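Local coordinates for flagellar motor switch protein FliG (Aquifex aeolicus, PDB 3HJL) that probably forms part of the rotor-mounted switch complex (C ring) of the bacterial flagellum, which contacts motor components that set the direction of rotation, at residues A[111-116]-A[177-182]. Residues are numbered along the deposited sequence; the frame is centred on the assembly and turned at random.
Sequences KEIEKV and ELAQIL
Between 111-116, on helix 93-114, and 177-182, on helix 172-193, the backbones come closest at Ile113 and Ala179, whose CA atoms stand 7.0 Å apart. Ile113 supplies most of what 111-116 buries here. Its CG1 branch lies beside the backbone N, anti to the carbonyl carbon (chi1 -75°), and carries the contact with 177-182. CG1 rests on the methyl of Ala179, 3.8 Å from CB. One carbon further out, Ile113 CD1 reaches past that methyl to the backbone, 3.8 Å from Ala179 O. The same CD1 meets one branch of Leu182, 4.0 Å from its CD2, and the two side chains cross at about a right angle. Leu182 lies one turn after Ala179 on the same face of helix 172-193, so the isoleucine arm is received by two consecutive turns, and the small Ala179 is consistent with the close backbone approach. This is a small apolar helix-helix contact, 136 Å² in all, in an all-helical protein described as having armadillo repeat motifs, and it sets the long helix 93-114 against a helix of the middle domain. Phe136 of helix 130-137 touches Ile113, Ala179 and Leu182 alike, and Leu121 of helix 118-125 packs on both Ile113 and Leu182, both adding to the apolar surroundings of the contact. Val116 N is bonded to Ile113 O at 3.1 Å, and Val116 O accepts a hydrogen bond from Lys144 NZ. Away from the apolar contact, Lys115 NZ forms a salt bridge to Glu112 OE2 at 2.8 Å, approaching from above the carboxylate, 40° out of its plane. Glu114 OE2 is hydrogen-bonded to Ser141 OG, a polar tie from Glu114 to the residue before helix 142-150.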
ATOM      1  N   LYS A 111       8.570  13.574  -9.527  1.00 70.98           N
ATOM      2  CA  LYS A 111       9.986  13.355  -9.877  1.00 63.85           C
ATOM      3  C   LYS A 111      10.263  11.892 -10.262  1.00 62.89           C
ATOM      4  O   LYS A 111      11.080  11.631 -11.143  1.00 67.87           O
ATOM      5  CB  LYS A 111      10.917  13.761  -8.735  1.00 73.22           C
ATOM      6  CG  LYS A 111      11.171  15.253  -8.626  1.00 77.49           C
ATOM      7  CD  LYS A 111      12.118  15.550  -7.461  1.00 82.38           C
ATOM      8  CE  LYS A 111      12.413  17.041  -7.339  1.00 91.24           C
ATOM      9  NZ  LYS A 111      13.445  17.320  -6.296  1.00 94.67           N
ATOM     10  N   GLU A 112       9.618  10.948  -9.575  1.00 59.26           N
ATOM     11  CA  GLU A 112       9.719   9.531  -9.926  1.00 65.23           C
ATOM     12  C   GLU A 112       9.095   9.237 -11.286  1.00 66.15           C
ATOM     13  O   GLU A 112       9.577   8.363 -12.014  1.00 63.82           O
ATOM     14  CB  GLU A 112       9.066   8.654  -8.860  1.00 72.95           C
ATOM     15  CG  GLU A 112       9.778   8.658  -7.523  1.00 80.03           C
ATOM     16  CD  GLU A 112      11.183   8.058  -7.583  1.00 90.32           C
ATOM     17  OE1 GLU A 112      11.361   6.955  -8.167  1.00 81.00           O
ATOM     18  OE2 GLU A 112      12.103   8.691  -7.025  1.00 92.52           O
ATOM     19  N   ILE A 113       7.993   9.931 -11.590  1.00 64.84           N
ATOM     20  CA  ILE A 113       7.336   9.865 -12.904  1.00 63.40           C
ATOM     21  C   ILE A 113       8.260  10.405 -14.011  1.00 55.49           C
ATOM     22  O   ILE A 113       8.279   9.888 -15.127  1.00 65.14           O
ATOM     23  CB  ILE A 113       5.997  10.715 -12.905  1.00 68.72           C
ATOM     24  CG1 ILE A 113       4.885   9.996 -12.151  1.00 61.71           C
ATOM     25  CG2 ILE A 113       5.526  10.993 -14.315  1.00 62.68           C
ATOM     26  CD1 ILE A 113       4.359   8.731 -12.871  1.00 59.05           C
ATOM     27  N   GLU A 114       8.997  11.463 -13.681  1.00 61.50           N
ATOM     28  CA  GLU A 114       9.930  12.124 -14.597  1.00 61.43           C
ATOM     29  C   GLU A 114      11.101  11.190 -14.981  1.00 60.65           C
ATOM     30  O   GLU A 114      11.695  11.338 -16.039  1.00 61.21           O
ATOM     31  CB  GLU A 114      10.493  13.407 -13.950  1.00 78.53           C
ATOM     32  CG  GLU A 114      10.422  14.669 -14.816  1.00 83.05           C
ATOM     33  CD  GLU A 114       9.044  15.300 -14.817  1.00 80.28           C
ATOM     34  OE1 GLU A 114       8.068  14.588 -14.517  1.00 95.88           O
ATOM     35  OE2 GLU A 114       8.927  16.498 -15.149  1.00 72.45           O
ATOM     36  N   LYS A 115      11.455  10.265 -14.095  1.00 60.54           N
ATOM     37  CA  LYS A 115      12.483   9.267 -14.387  1.00 62.37           C
ATOM     38  C   LYS A 115      12.030   8.185 -15.372  1.00 65.23           C
ATOM     39  O   LYS A 115      12.867   7.548 -16.008  1.00 75.39           O
ATOM     40  CB  LYS A 115      12.940   8.584 -13.103  1.00 66.18           C
ATOM     41  CG  LYS A 115      13.677   9.502 -12.142  1.00 68.18           C
ATOM     42  CD  LYS A 115      13.965   8.775 -10.841  1.00 74.40           C
ATOM     43  CE  LYS A 115      14.326   9.730  -9.720  1.00 76.49           C
ATOM     44  NZ  LYS A 115      14.507   8.957  -8.461  1.00 82.00           N
ATOM     45  N   VAL A 116      10.720   7.981 -15.501  1.00 60.63           N
ATOM     46  CA  VAL A 116      10.189   6.897 -16.316  1.00 61.90           C
ATOM     47  C   VAL A 116      10.247   7.265 -17.797  1.00 66.45           C
ATOM     48  O   VAL A 116       9.993   8.390 -18.155  1.00 60.11           O
ATOM     49  CB  VAL A 116       8.737   6.538 -15.909  1.00 65.00           C
ATOM     50  CG1 VAL A 116       8.230   5.343 -16.715  1.00 54.62           C
ATOM     51  CG2 VAL A 116       8.661   6.237 -14.409  1.00 60.72           C
ATOM     52  N   GLU A 177      -2.446  10.989  -6.926  1.00 57.14           N
ATOM     53  CA  GLU A 177      -3.036   9.651  -6.908  1.00 59.43           C
ATOM     54  C   GLU A 177      -2.951   8.964  -8.280  1.00 53.08           C
ATOM     55  O   GLU A 177      -2.659   7.787  -8.351  1.00 63.70           O
ATOM     56  CB  GLU A 177      -4.494   9.723  -6.425  1.00 58.95           C
ATOM     57  CG  GLU A 177      -5.269   8.382  -6.433  1.00 68.18           C
ATOM     58  CD  GLU A 177      -4.609   7.296  -5.596  1.00 67.22           C
ATOM     59  OE1 GLU A 177      -3.893   7.648  -4.644  1.00 68.31           O
ATOM     60  OE2 GLU A 177      -4.840   6.096  -5.873  1.00 71.57           O
ATOM     61  N   LEU A 178      -3.198   9.724  -9.344  1.00 57.72           N
ATOM     62  CA  LEU A 178      -3.058   9.249 -10.746  1.00 58.11           C
ATOM     63  C   LEU A 178      -1.598   8.763 -10.983  1.00 58.06           C
ATOM     64  O   LEU A 178      -1.360   7.689 -11.536  1.00 54.67           O
ATOM     65  CB  LEU A 178      -3.388  10.415 -11.712  1.00 66.48           C
ATOM     66  CG  LEU A 178      -4.269  10.288 -12.957  1.00 75.39           C
ATOM     67  CD1 LEU A 178      -5.655   9.698 -12.645  1.00 66.35           C
ATOM     68  CD2 LEU A 178      -4.423  11.679 -13.577  1.00 63.21           C
ATOM     69  N   ALA A 179      -0.645   9.547 -10.495  1.00 55.12           N
ATOM     70  CA  ALA A 179       0.766   9.271 -10.664  1.00 56.33           C
ATOM     71  C   ALA A 179       1.205   8.035  -9.880  1.00 54.70           C
ATOM     72  O   ALA A 179       1.964   7.222 -10.396  1.00 60.93           O
ATOM     73  CB  ALA A 179       1.585  10.505 -10.256  1.00 54.04           C
ATOM     74  N   GLN A 180       0.701   7.888  -8.655  1.00 54.52           N
ATOM     75  CA  GLN A 180       0.990   6.716  -7.826  1.00 61.23           C
ATOM     76  C   GLN A 180       0.403   5.413  -8.397  1.00 60.23           C
ATOM     77  O   GLN A 180       1.037   4.363  -8.314  1.00 71.19           O
ATOM     78  CB  GLN A 180       0.523   6.937  -6.379  1.00 54.37           C
ATOM     79  CG  GLN A 180       1.281   8.057  -5.656  1.00 56.73           C
ATOM     80  CD  GLN A 180       1.122   8.034  -4.138  1.00 60.43           C
ATOM     81  OE1 GLN A 180       0.283   8.731  -3.579  1.00 59.58           O
ATOM     82  NE2 GLN A 180       1.920   7.220  -3.480  1.00 53.87           N
ATOM     83  N   ILE A 181      -0.803   5.483  -8.959  1.00 59.33           N
ATOM     84  CA  ILE A 181      -1.412   4.333  -9.669  1.00 57.88           C
ATOM     85  C   ILE A 181      -0.591   3.955 -10.913  1.00 57.19           C
ATOM     86  O   ILE A 181      -0.488   2.771 -11.262  1.00 63.07           O
ATOM     87  CB  ILE A 181      -2.894   4.627 -10.097  1.00 61.28           C
ATOM     88  CG1 ILE A 181      -3.818   4.682  -8.869  1.00 60.06           C
ATOM     89  CG2 ILE A 181      -3.430   3.567 -11.110  1.00 49.75           C
ATOM     90  CD1 ILE A 181      -3.919   3.372  -8.086  1.00 65.36           C
ATOM     91  N   LEU A 182      -0.020   4.961 -11.571  1.00 54.45           N
ATOM     92  CA  LEU A 182       0.815   4.758 -12.757  1.00 51.07           C
ATOM     93  C   LEU A 182       2.146   4.092 -12.326  1.00 59.32           C
ATOM     94  O   LEU A 182       2.613   3.161 -12.987  1.00 57.44           O
ATOM     95  CB  LEU A 182       1.047   6.101 -13.499  1.00 59.86           C
ATOM     96  CG  LEU A 182       1.458   6.040 -14.992  1.00 73.91           C
ATOM     97  CD1 LEU A 182       1.136   7.336 -15.759  1.00 60.56           C
ATOM     98  CD2 LEU A 182       2.938   5.698 -15.145  1.00 75.86           C
TER